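Local coordinates for protein peptidoglycan glycosyltransferase (Atopobium parvulum, PDB 4OVD) that belongs to the penicillin-binding proteins, combining a dimerisation domain with a penicillin-binding transpeptidase domain, at residues G247-A252 / L284-S289; I290-S295 / T493-V498; V296-T301 / S351-M356; G392-L397 / L414-I419; G509-F514 / G530-H535. All coordinates share one frame; numbering follows the deposited sequence.

Interaction 1. Residues G247-A252 / L284-S289; sequences GGSIMA and LKLVSS
S249 and L286 meet at the root of one side chain and the fork of the other. CB of S249 stands 3.5 Å from CG of L286, tighter than carbon atoms usually pack, and 3.6 Å from CD2 of the same leucine. The hydroxyl lies over this fork as well, with OG of S249 3.6 Å from CG of L286, yet its polar need is met elsewhere, by a hydrogen bond with the hydroxyl of S265. The other leucine branch turns along strand 248-253 to the selenomethionine M251, whose chain crosses that of L286 obliquely. A bend at the selenium (chi3 -52°) folds the terminal methyl back, which sets CE of M251 3.8 Å from CD1 of L286; CB of M251 is 3.9 Å from the same CD1. CD1 therefore touches M251 at both its base and its tip, both from one side. K285, one residue earlier on the short helix, departs in another direction. Its CB is 3.8 Å from OG of S249, and the chain beyond CG runs extended toward G247, past the serine. NZ ends the run with a hydrogen bond to the carbonyl of Y266, while its bond to the carbonyl of Q246 is weak. Contact across the segments is thus apolar packing, with the polar ends of S249 and K285 committed to other residues. Strand 248-253 lies between strands 260-266 and 525-532 in the five-stranded antiparallel sheet of the transpeptidase domain; helix 285-288 rests on its face beside helix 418-429, where M251 also touches I419 and I422, and L286 touches F418.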
# COMPACT_ATOMS: atom_id res chain seq x y z
N GLY A 247 -2.42 -15.38 -3.47
CA GLY A 247 -3.31 -14.34 -2.90
C GLY A 247 -3.13 -12.91 -3.42
O GLY A 247 -2.93 -12.70 -4.59
N GLY A 248 -3.24 -11.93 -2.55
CA GLY A 248 -3.09 -10.52 -2.94
C GLY A 248 -3.50 -9.61 -1.82
O GLY A 248 -3.67 -10.05 -0.69
N SER A 249 -3.66 -8.34 -2.14
CA SER A 249 -3.96 -7.33 -1.14
C SER A 249 -4.80 -6.26 -1.73
O SER A 249 -4.77 -6.06 -2.94
CB SER A 249 -2.68 -6.60 -0.71
OG SER A 249 -1.82 -7.52 -0.01
N ILE A 250 -5.46 -5.51 -0.86
CA ILE A 250 -6.27 -4.40 -1.31
C ILE A 250 -6.30 -3.34 -0.23
O ILE A 250 -6.31 -3.67 0.94
CB ILE A 250 -7.67 -4.95 -1.74
CG1 ILE A 250 -8.54 -3.86 -2.32
CG2 ILE A 250 -8.38 -5.48 -0.53
CD1 ILE A 250 -9.77 -4.44 -3.00
N MSE A 251 -6.31 -2.08 -0.58
CA MSE A 251 -6.35 -1.01 0.42
C MSE A 251 -7.00 0.23 -0.13
O MSE A 251 -6.82 0.54 -1.30
CB MSE A 251 -4.91 -0.66 0.87
CG MSE A 251 -4.84 0.74 1.54
SE MSE A 251 -3.17 1.14 2.53
CE MSE A 251 -2.93 -0.39 3.73
N ALA A 252 -7.78 0.92 0.69
CA ALA A 252 -8.37 2.17 0.29
C ALA A 252 -7.91 3.13 1.38
O ALA A 252 -8.07 2.80 2.53
CB ALA A 252 -9.87 2.07 0.27
N LEU A 284 -0.61 -8.53 7.33
CA LEU A 284 -1.11 -7.81 6.17
C LEU A 284 0.07 -7.88 5.24
O LEU A 284 1.16 -7.27 5.50
CB LEU A 284 -1.36 -6.32 6.40
CG LEU A 284 -2.70 -5.75 6.61
CD1 LEU A 284 -2.50 -4.24 6.59
CD2 LEU A 284 -3.56 -6.23 5.46
N LYS A 285 -0.10 -8.55 4.14
CA LYS A 285 1.01 -8.69 3.19
C LYS A 285 1.56 -7.35 2.72
O LYS A 285 2.75 -7.22 2.53
CB LYS A 285 0.60 -9.56 2.01
CG LYS A 285 0.40 -11.02 2.41
CD LYS A 285 0.04 -11.88 1.21
CE LYS A 285 0.16 -13.35 1.61
NZ LYS A 285 -0.41 -14.18 0.54
N LEU A 286 0.69 -6.36 2.51
CA LEU A 286 1.15 -5.01 2.13
C LEU A 286 2.24 -4.40 2.94
O LEU A 286 2.91 -3.46 2.52
CB LEU A 286 0.00 -4.01 2.30
CG LEU A 286 -1.10 -4.24 1.31
CD1 LEU A 286 -2.32 -3.49 1.71
CD2 LEU A 286 -0.60 -3.77 -0.04
N VAL A 287 2.25 -4.76 4.19
CA VAL A 287 3.20 -4.30 5.21
C VAL A 287 4.38 -5.16 5.45
O VAL A 287 5.55 -4.71 5.61
CB VAL A 287 2.38 -4.22 6.55
CG1 VAL A 287 3.24 -3.83 7.69
CG2 VAL A 287 1.26 -3.18 6.40
N SER A 288 4.10 -6.44 5.57
CA SER A 288 5.15 -7.35 5.91
C SER A 288 5.71 -8.20 4.80
O SER A 288 6.63 -8.89 5.06
CB SER A 288 4.66 -8.22 7.07
OG SER A 288 3.49 -8.85 6.64
N SER A 289 5.15 -8.26 3.61
CA SER A 289 5.84 -9.05 2.56
C SER A 289 6.48 -8.07 1.57
O SER A 289 6.01 -6.93 1.40
CB SER A 289 4.83 -9.96 1.83
OG SER A 289 4.19 -10.76 2.77

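Interaction 2. Residues I290-S295 / T493-V498; sequences IYEPGS and TGQQVV
The Y291 ring receives Q495 at its edge: the carbonyl oxygen of Q495 lies in the ring plane, with O of Q495 4.0 Å from CD1 of Y291. NE2 of Q496 also sits near that plane, while F418 packs its ring against the tyrosine with the two planes about 25° apart. The second pair of flat groups, the carboxylate of E292 and the amide of Q495, stands almost perpendicular, at 83°, although the two side chains run alongside each other in the same direction. Here OE1 of E292 touches carbon, 3.7 Å from CG of Q495; its hydrogen bond goes to the hydroxyl of Y504, and OE2 takes the N-H of G413. E292 and Q495 are also a hydrogen-bonded antiparallel pair. N of E292 donates to O of Q495 at 3.0 Å, and N of Q495 returns a bond to O of E292 at 2.9 Å. Farther along, N of T493 donates to OG of S295 at 3.0 Å, the serine hydroxyl being swung between its own N and carbonyl carbon (chi1 49°). S295 fits the serine of the SxxK motif, its side chain about 3 Å from a bound calcium ion. At the other end I290 and V497 cross at about a right angle, with CG1 of I290 3.9 Å from CG2 of V497, and a water joins O of I290 to N of V497. The 290-295 loop, which links helix 285-288 to helix 298-307, thus runs along the outermost strand 487-495, whose other edge is bonded to strand 510-518 through V511 and G509.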
# COMPACT_ATOMS: atom_id res chain seq x y z
N ILE A 290 7.54 -8.51 0.92
CA ILE A 290 8.27 -7.67 -0.03
C ILE A 290 8.24 -8.35 -1.38
O ILE A 290 8.14 -9.59 -1.48
CB ILE A 290 9.71 -7.39 0.36
CG1 ILE A 290 10.56 -8.65 0.37
CG2 ILE A 290 9.76 -6.70 1.76
CD1 ILE A 290 12.02 -8.30 0.74
N TYR A 291 8.25 -7.49 -2.39
CA TYR A 291 8.13 -7.89 -3.76
C TYR A 291 8.99 -6.97 -4.58
O TYR A 291 9.33 -5.87 -4.12
CB TYR A 291 6.68 -7.63 -4.23
CG TYR A 291 5.68 -8.44 -3.47
CD1 TYR A 291 5.41 -9.77 -3.82
CD2 TYR A 291 5.01 -7.91 -2.40
CE1 TYR A 291 4.54 -10.54 -3.08
CE2 TYR A 291 4.12 -8.67 -1.64
CZ TYR A 291 3.87 -9.97 -2.01
OH TYR A 291 3.01 -10.71 -1.23
N GLU A 292 9.33 -7.40 -5.80
CA GLU A 292 10.00 -6.51 -6.77
C GLU A 292 8.80 -5.76 -7.33
O GLU A 292 7.89 -6.37 -7.86
CB GLU A 292 10.73 -7.31 -7.83
CG GLU A 292 11.54 -6.45 -8.69
CD GLU A 292 12.36 -7.23 -9.66
OE1 GLU A 292 11.79 -7.75 -10.64
OE2 GLU A 292 13.58 -7.20 -9.49
N PRO A 293 8.75 -4.42 -7.11
CA PRO A 293 7.57 -3.65 -7.43
C PRO A 293 7.27 -3.58 -8.89
O PRO A 293 6.10 -3.58 -9.24
CB PRO A 293 7.87 -2.27 -6.83
CG PRO A 293 9.34 -2.19 -6.76
CD PRO A 293 9.78 -3.59 -6.47
N GLY A 294 8.27 -3.57 -9.75
CA GLY A 294 7.89 -3.51 -11.14
C GLY A 294 7.36 -2.14 -11.57
O GLY A 294 7.58 -1.11 -10.92
N SER A 295 6.55 -2.16 -12.61
CA SER A 295 6.13 -0.95 -13.30
C SER A 295 5.34 0.08 -12.54
O SER A 295 5.37 1.25 -12.89
CB SER A 295 5.58 -1.34 -14.70
OG SER A 295 4.68 -2.37 -14.56
N THR A 493 3.38 -4.75 -13.20
CA THR A 493 3.71 -6.11 -13.24
C THR A 493 4.98 -6.18 -12.39
O THR A 493 5.97 -5.58 -12.76
CB THR A 493 4.09 -6.57 -14.66
OG1 THR A 493 2.97 -6.40 -15.50
CG2 THR A 493 4.48 -8.04 -14.60
N GLY A 494 4.89 -6.86 -11.25
CA GLY A 494 5.99 -7.05 -10.34
C GLY A 494 6.34 -8.54 -10.16
O GLY A 494 5.88 -9.38 -10.92
N GLN A 495 7.23 -8.86 -9.24
CA GLN A 495 7.58 -10.25 -9.07
C GLN A 495 7.73 -10.68 -7.64
O GLN A 495 8.09 -9.92 -6.74
CB GLN A 495 8.93 -10.51 -9.69
CG GLN A 495 9.13 -10.23 -11.15
CD GLN A 495 8.72 -11.37 -12.03
OE1 GLN A 495 8.66 -12.55 -11.63
NE2 GLN A 495 8.44 -11.03 -13.25
N GLN A 496 7.47 -11.96 -7.44
CA GLN A 496 7.72 -12.57 -6.17
C GLN A 496 9.25 -12.72 -5.98
O GLN A 496 10.03 -12.85 -6.92
CB GLN A 496 7.07 -13.94 -6.09
CG GLN A 496 5.57 -13.73 -6.05
CD GLN A 496 4.87 -14.86 -5.40
OE1 GLN A 496 5.09 -16.04 -5.75
NE2 GLN A 496 4.03 -14.51 -4.42
N VAL A 497 9.67 -12.69 -4.75
CA VAL A 497 11.12 -12.78 -4.46
C VAL A 497 11.40 -13.66 -3.28
O VAL A 497 10.48 -14.01 -2.55
CB VAL A 497 11.69 -11.38 -4.13
CG1 VAL A 497 11.40 -10.41 -5.27
CG2 VAL A 497 11.16 -10.82 -2.82
N VAL A 498 12.66 -14.06 -3.10
CA VAL A 498 13.08 -14.81 -1.94
C VAL A 498 13.01 -13.74 -0.85
O VAL A 498 13.70 -12.69 -0.94
CB VAL A 498 14.50 -15.30 -2.12
CG1 VAL A 498 15.02 -15.93 -0.84
CG2 VAL A 498 14.55 -16.25 -3.32
O HOH W 1 7.67 -11.99 -2.66

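Interaction 3. Residues V296-T301 / S351-M356; sequences VFKVIT and SSNVGM
K298 reaches S351 and N353 with its amine: NZ of K298 donates to OG of S351 at 2.8 Å and to OD1 of N353 at 3.0 Å. The second bond comes from 43° above the amide's carbonyl plane, so it does not use a lone-pair direction. N353 itself crosses the lysine at about a right angle. The lysine shaft is closely packed too, CD of K298 lying 3.4 Å from CG of M356, a selenomethionine, and CB of K298 is 3.8 Å from its SE. M356 bends at chi2 (-54°), which turns the selenium back over the base of the lysine and within 4.1 Å of CG2 of T301. In the next shell, both acceptors sit at the junction of two helices. S351 has positive phi and is the C-prime residue of the Schellman motif that ends helix 344-350. S352 follows as N-cap of helix 353-364, with its OG accepting from N of G355 at 2.9 Å and also bonded to D332. T301, at the other end, ties its hydroxyl to the carbonyl of A409. S295 with K298 fits the SxxK motif of penicillin-binding proteins, and S351 with N353 the SxN motif; a calcium ion sits about 4 Å from the S351 side chain. Because OG of S351 also bonds NZ of K490, one hydroxyl meets two amines. The chemistry implies a lysine whose direction is set along its length, by carbon and selenium, and whose nitrogen is held by two separate oxygens.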
# COMPACT_ATOMS: atom_id res chain seq x y z
N VAL A 296 4.71 -0.31 -11.43
CA VAL A 296 4.02 0.68 -10.62
C VAL A 296 5.08 1.69 -10.05
O VAL A 296 4.78 2.86 -9.66
CB VAL A 296 3.18 -0.17 -9.62
CG1 VAL A 296 3.96 -0.58 -8.40
CG2 VAL A 296 1.89 0.46 -9.26
N PHE A 297 6.34 1.32 -10.05
CA PHE A 297 7.38 2.18 -9.54
C PHE A 297 7.69 3.36 -10.52
O PHE A 297 8.34 4.34 -10.13
CB PHE A 297 8.64 1.37 -9.39
CG PHE A 297 9.62 1.93 -8.40
CD1 PHE A 297 9.36 1.82 -7.05
CD2 PHE A 297 10.78 2.62 -8.82
CE1 PHE A 297 10.25 2.33 -6.12
CE2 PHE A 297 11.61 3.17 -7.90
CZ PHE A 297 11.39 2.98 -6.55
N LYS A 298 7.25 3.27 -11.79
CA LYS A 298 7.63 4.28 -12.77
C LYS A 298 7.13 5.68 -12.44
O LYS A 298 7.63 6.64 -12.95
CB LYS A 298 7.17 3.88 -14.14
CG LYS A 298 7.81 2.59 -14.58
CD LYS A 298 7.34 2.19 -15.95
CE LYS A 298 7.82 0.79 -16.27
NZ LYS A 298 7.40 0.36 -17.59
N VAL A 299 6.14 5.80 -11.58
CA VAL A 299 5.62 7.09 -11.13
C VAL A 299 6.68 7.80 -10.26
O VAL A 299 6.81 9.03 -10.26
CB VAL A 299 4.33 6.82 -10.38
CG1 VAL A 299 3.94 8.04 -9.56
CG2 VAL A 299 3.25 6.44 -11.40
N ILE A 300 7.45 6.99 -9.52
CA ILE A 300 8.55 7.51 -8.69
C ILE A 300 9.68 7.99 -9.59
O ILE A 300 10.18 9.08 -9.47
CB ILE A 300 8.99 6.40 -7.69
CG1 ILE A 300 7.83 6.24 -6.72
CG2 ILE A 300 10.17 6.81 -6.89
CD1 ILE A 300 7.75 4.96 -5.99
N THR A 301 10.09 7.17 -10.54
CA THR A 301 11.13 7.54 -11.46
C THR A 301 10.79 8.82 -12.21
O THR A 301 11.65 9.71 -12.39
CB THR A 301 11.34 6.43 -12.45
OG1 THR A 301 11.64 5.23 -11.68
CG2 THR A 301 12.41 6.84 -13.50
N SER A 351 3.81 2.00 -20.52
CA SER A 351 4.69 1.36 -19.59
C SER A 351 5.93 0.82 -20.26
O SER A 351 6.19 -0.35 -20.24
CB SER A 351 3.99 0.29 -18.80
OG SER A 351 4.64 0.13 -17.60
N SER A 352 6.69 1.69 -20.85
CA SER A 352 7.97 1.27 -21.49
C SER A 352 9.14 1.16 -20.49
O SER A 352 9.61 2.17 -19.92
CB SER A 352 8.35 2.32 -22.51
OG SER A 352 9.66 2.18 -23.06
N ASN A 353 9.62 -0.05 -20.28
CA ASN A 353 10.79 -0.24 -19.47
C ASN A 353 11.99 0.38 -20.08
O ASN A 353 12.83 0.92 -19.35
CB ASN A 353 11.12 -1.74 -19.25
CG ASN A 353 10.07 -2.42 -18.43
OD1 ASN A 353 9.45 -1.83 -17.55
ND2 ASN A 353 9.93 -3.67 -18.64
N VAL A 354 12.13 0.23 -21.39
CA VAL A 354 13.26 0.81 -22.08
C VAL A 354 13.34 2.33 -21.89
O VAL A 354 14.39 2.87 -21.61
CB VAL A 354 13.26 0.49 -23.57
CG1 VAL A 354 14.46 1.15 -24.25
CG2 VAL A 354 13.41 -1.02 -23.78
N GLY A 355 12.21 2.98 -22.00
CA GLY A 355 12.15 4.45 -21.87
C GLY A 355 12.56 4.84 -20.46
O GLY A 355 13.30 5.82 -20.28
N MSE A 356 12.05 4.12 -19.44
CA MSE A 356 12.43 4.41 -18.05
C MSE A 356 13.91 4.27 -17.80
O MSE A 356 14.59 5.15 -17.20
CB MSE A 356 11.69 3.48 -17.13
CG MSE A 356 10.23 3.74 -16.92
SE MSE A 356 9.78 5.55 -16.34
CE MSE A 356 9.08 6.28 -17.93

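Interaction 4. Residues G392-L397 / L414-I419; sequences GIVRSL and LAIPFI
V394 and I416 meet beside a short antiparallel bridge, a single hydrogen-bonded pair formed by I393, in a loop, and A415, just ahead of helix 418-429, in the transpeptidase domain. From V394 the path is short. Its CB stays 5.1 Å from CG2 of I416, too far to touch. With chi1 at -179°, CG1 extends opposite the backbone N and leaves CG2 beside that N, on the side of the partner segment. CG2 then makes the contact, lying 3.5 Å from CG2 of I416 and 4.2 Å from CB of L414, so that one methyl spans two residues on the same side of the bridge. M408 of helix 404-408 touches both V394 and L414. The backbone bonds beneath differ in length: N of I393 donates to O of A415 at 2.7 Å, whereas N of A415 reaches O of I393 at 3.2 Å. G392 has positive phi, and its CA lies 3.2 Å from O of A415. A further CA-H...O contact lies beside the bridge, CA of L414 being 3.5 Å from O of I393.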
# COMPACT_ATOMS: atom_id res chain seq x y z
N GLY A 392 12.40 -3.56 3.52
CA GLY A 392 12.72 -3.84 2.16
C GLY A 392 14.21 -3.89 1.98
O GLY A 392 14.98 -3.64 2.92
N ILE A 393 14.63 -4.24 0.77
CA ILE A 393 16.01 -4.44 0.42
C ILE A 393 16.26 -3.60 -0.77
O ILE A 393 15.90 -3.95 -1.90
CB ILE A 393 16.27 -5.94 0.13
CG1 ILE A 393 15.91 -6.79 1.39
CG2 ILE A 393 17.73 -6.14 -0.23
CD1 ILE A 393 15.79 -8.27 1.13
N VAL A 394 16.91 -2.49 -0.52
CA VAL A 394 17.14 -1.46 -1.53
C VAL A 394 18.59 -1.03 -1.39
O VAL A 394 19.05 -0.67 -0.29
CB VAL A 394 16.21 -0.26 -1.24
CG1 VAL A 394 16.38 0.83 -2.28
CG2 VAL A 394 14.73 -0.70 -1.15
N ARG A 395 19.33 -1.11 -2.48
CA ARG A 395 20.72 -0.75 -2.48
C ARG A 395 20.87 0.74 -2.26
O ARG A 395 20.09 1.50 -2.80
CB ARG A 395 21.37 -1.07 -3.82
CG ARG A 395 21.70 -2.52 -4.01
CD ARG A 395 22.09 -2.77 -5.44
NE ARG A 395 22.35 -4.19 -5.63
CZ ARG A 395 23.52 -4.70 -5.97
NH1 ARG A 395 24.54 -3.91 -6.26
NH2 ARG A 395 23.64 -6.02 -6.10
N SER A 396 21.85 1.15 -1.45
CA SER A 396 22.14 2.58 -1.29
C SER A 396 23.05 2.98 -2.48
O SER A 396 23.57 2.13 -3.22
CB SER A 396 22.87 2.84 0.00
OG SER A 396 24.04 2.04 -0.03
N LEU A 397 23.17 4.27 -2.73
CA LEU A 397 23.95 4.78 -3.87
C LEU A 397 25.34 4.16 -3.96
O LEU A 397 25.71 3.68 -5.03
CB LEU A 397 24.12 6.29 -3.80
CG LEU A 397 25.02 6.87 -4.89
CD1 LEU A 397 24.44 6.54 -6.26
CD2 LEU A 397 25.19 8.37 -4.68
N LEU A 414 15.15 -4.17 -6.66
CA LEU A 414 14.86 -3.85 -5.28
C LEU A 414 13.61 -4.62 -4.90
O LEU A 414 12.85 -4.99 -5.75
CB LEU A 414 14.55 -2.38 -5.03
CG LEU A 414 13.70 -1.43 -5.89
CD1 LEU A 414 12.92 -1.95 -7.04
CD2 LEU A 414 12.99 -0.33 -5.12
N ALA A 415 13.39 -4.77 -3.62
CA ALA A 415 12.23 -5.49 -3.15
C ALA A 415 11.75 -4.74 -1.94
O ALA A 415 12.51 -4.55 -0.91
CB ALA A 415 12.63 -6.90 -2.79
N ILE A 416 10.47 -4.38 -1.99
CA ILE A 416 9.85 -3.60 -0.96
C ILE A 416 8.41 -4.00 -0.77
O ILE A 416 7.81 -4.58 -1.65
CB ILE A 416 9.90 -2.10 -1.34
CG1 ILE A 416 9.16 -1.87 -2.65
CG2 ILE A 416 11.34 -1.62 -1.32
CD1 ILE A 416 9.25 -0.47 -3.27
N PRO A 417 7.85 -3.67 0.38
CA PRO A 417 6.45 -3.93 0.58
C PRO A 417 5.71 -2.89 -0.20
O PRO A 417 6.20 -1.74 -0.29
CB PRO A 417 6.26 -3.68 2.09
CG PRO A 417 7.34 -2.77 2.47
CD PRO A 417 8.49 -3.09 1.58
N PHE A 418 4.52 -3.23 -0.68
CA PHE A 418 3.74 -2.30 -1.47
C PHE A 418 3.29 -1.06 -0.68
O PHE A 418 3.06 -0.02 -1.27
CB PHE A 418 2.60 -2.97 -2.19
CG PHE A 418 3.03 -3.69 -3.46
CD1 PHE A 418 3.40 -2.98 -4.58
CD2 PHE A 418 3.06 -5.06 -3.50
CE1 PHE A 418 3.83 -3.63 -5.74
CE2 PHE A 418 3.55 -5.71 -4.61
CZ PHE A 418 3.91 -5.02 -5.73
N ILE A 419 3.25 -1.16 0.65
CA ILE A 419 2.88 -0.02 1.47
C ILE A 419 3.86 1.17 1.24
O ILE A 419 3.47 2.36 1.32
CB ILE A 419 2.75 -0.38 2.96
CG1 ILE A 419 1.99 0.73 3.73
CG2 ILE A 419 4.11 -0.66 3.55
CD1 ILE A 419 0.51 0.93 3.31

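Interaction 5. Residues G509-F514 / G530-H535; sequences GFVASF and GLNDTH
V511 and N532 come together through their first torsions: V511 sets CG1 opposite its backbone N (chi1 174°), and N532 places CG beside its own N (chi1 -51°), so that the two run side by side and OD1 of N532 lies 3.3 Å from CG1 of V511. They are a non-hydrogen-bonded pair of the antiparallel beta hairpin made by strands 510-518 and 525-532, whose local axes over 510-514 and 530-532 are 172° apart. V511 and N532 share a sheet face with S513, and both V511 and S513 touch F418 of helix 418-429. On the other face stand A512 and L531, a hydrogen-bonded pair in which N of A512 gives to O of L531 at 2.8 Å and N of L531 gives to O of A512, also at 2.8 Å. L531 continues onto helix 225-242, at A238, V239 and F242, while CB of A512 meets CG2 of T534 at 3.8 Å. D533 takes positive phi, and O of F510 accepts from N of T534 at 3.2 Å and, weakly, from N of D533, two successive N-H groups on one carbonyl as in a beta bulge. T534 keeps its hydroxyl bonded to the carbonyl of F242. One water completes this end, accepting from N of F510 at 2.7 Å and donating to OD1 of D533 at 2.8 Å and to O of T534 at 3.2 Å.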
# COMPACT_ATOMS: atom_id res chain seq x y z
N GLY A 509 6.65 -16.06 -9.57
CA GLY A 509 5.33 -15.66 -10.03
C GLY A 509 5.27 -14.13 -10.22
O GLY A 509 6.07 -13.37 -9.52
N PHE A 510 4.42 -13.70 -11.18
CA PHE A 510 4.17 -12.25 -11.40
C PHE A 510 3.13 -11.69 -10.47
O PHE A 510 2.11 -12.32 -10.13
CB PHE A 510 3.72 -11.93 -12.82
CG PHE A 510 4.63 -12.46 -13.87
CD1 PHE A 510 5.71 -11.71 -14.32
CD2 PHE A 510 4.41 -13.72 -14.42
CE1 PHE A 510 6.56 -12.23 -15.30
CE2 PHE A 510 5.26 -14.24 -15.39
CZ PHE A 510 6.33 -13.48 -15.83
N VAL A 511 3.28 -10.41 -10.18
CA VAL A 511 2.36 -9.73 -9.30
C VAL A 511 1.70 -8.69 -10.17
O VAL A 511 2.38 -7.93 -10.88
CB VAL A 511 3.13 -9.05 -8.17
CG1 VAL A 511 2.20 -8.20 -7.31
CG2 VAL A 511 3.83 -10.09 -7.31
N ALA A 512 0.38 -8.70 -10.20
CA ALA A 512 -0.34 -7.73 -11.02
C ALA A 512 -0.91 -6.73 -10.05
O ALA A 512 -1.75 -7.10 -9.24
CB ALA A 512 -1.47 -8.39 -11.79
N SER A 513 -0.60 -5.46 -10.28
CA SER A 513 -0.99 -4.37 -9.38
C SER A 513 -1.59 -3.21 -10.10
O SER A 513 -1.34 -3.01 -11.27
CB SER A 513 0.27 -3.78 -8.78
OG SER A 513 0.87 -4.78 -7.99
N PHE A 514 -2.46 -2.52 -9.40
CA PHE A 514 -2.96 -1.30 -9.89
C PHE A 514 -3.07 -0.33 -8.69
O PHE A 514 -3.62 -0.72 -7.67
CB PHE A 514 -4.33 -1.40 -10.55
CG PHE A 514 -4.78 -0.09 -11.11
CD1 PHE A 514 -4.30 0.32 -12.31
CD2 PHE A 514 -5.60 0.75 -10.41
CE1 PHE A 514 -4.71 1.56 -12.83
CE2 PHE A 514 -6.04 1.99 -10.92
CZ PHE A 514 -5.59 2.37 -12.13
N GLY A 530 -3.56 -5.60 -5.61
CA GLY A 530 -2.47 -6.46 -6.03
C GLY A 530 -2.90 -7.91 -6.03
O GLY A 530 -3.57 -8.33 -5.13
N LEU A 531 -2.44 -8.69 -7.00
CA LEU A 531 -2.75 -10.08 -7.16
C LEU A 531 -1.42 -10.74 -7.37
O LEU A 531 -0.74 -10.45 -8.37
CB LEU A 531 -3.62 -10.30 -8.38
CG LEU A 531 -5.02 -9.70 -8.15
CD1 LEU A 531 -5.86 -9.61 -9.42
CD2 LEU A 531 -5.77 -10.45 -7.05
N ASN A 532 -1.11 -11.67 -6.47
CA ASN A 532 0.18 -12.33 -6.43
C ASN A 532 0.14 -13.73 -7.01
O ASN A 532 -0.75 -14.55 -6.71
CB ASN A 532 0.73 -12.38 -5.02
CG ASN A 532 0.73 -11.04 -4.32
OD1 ASN A 532 0.69 -9.95 -4.92
ND2 ASN A 532 0.74 -11.10 -3.01
N ASP A 533 1.08 -13.91 -7.93
CA ASP A 533 1.28 -15.12 -8.71
C ASP A 533 0.10 -15.44 -9.60
O ASP A 533 -0.55 -16.50 -9.52
CB ASP A 533 1.74 -16.31 -7.84
CG ASP A 533 2.39 -17.43 -8.66
OD1 ASP A 533 2.52 -17.32 -9.91
OD2 ASP A 533 2.79 -18.44 -8.05
N THR A 534 -0.15 -14.49 -10.49
CA THR A 534 -1.18 -14.60 -11.50
C THR A 534 -0.53 -14.46 -12.90
O THR A 534 0.47 -13.82 -13.07
CB THR A 534 -2.34 -13.59 -11.33
OG1 THR A 534 -3.27 -13.84 -12.38
CG2 THR A 534 -1.89 -12.15 -11.48
N HIS A 535 -1.16 -15.00 -13.90
CA HIS A 535 -0.62 -14.92 -15.26
C HIS A 535 -1.33 -13.89 -16.04
O HIS A 535 -0.95 -13.61 -17.16
CB HIS A 535 -0.69 -16.29 -15.95
CG HIS A 535 0.43 -17.19 -15.53
ND1 HIS A 535 0.28 -18.18 -14.58
CD2 HIS A 535 1.75 -17.15 -15.84
CE1 HIS A 535 1.45 -18.77 -14.38
NE2 HIS A 535 2.36 -18.17 -15.13
O HOH W 2 2.95 -15.72 -12.19

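The centre of interaction 1 is nearest the centre of the chain, about 7 Å away, and that of interaction 3 is about 18 Å away, though both are buried. Interactions 2 and 4 are only partly covered by protein. Strand pairing dominates 5 and is reduced to single bridges in 2 and 4, whereas 1 is apolar packing and 3 joins a lysine to polar acceptors. Interactions 1, 2 and 5 reach the same five-stranded sheet, 5 bonding to 1 on one side and to 2 on the other. F418 links 4 to the sheet by touching V511 and S513, and to 2 by meeting the Y291 ring; the S295-S351 contact ties 2 to 3 near the calcium ion.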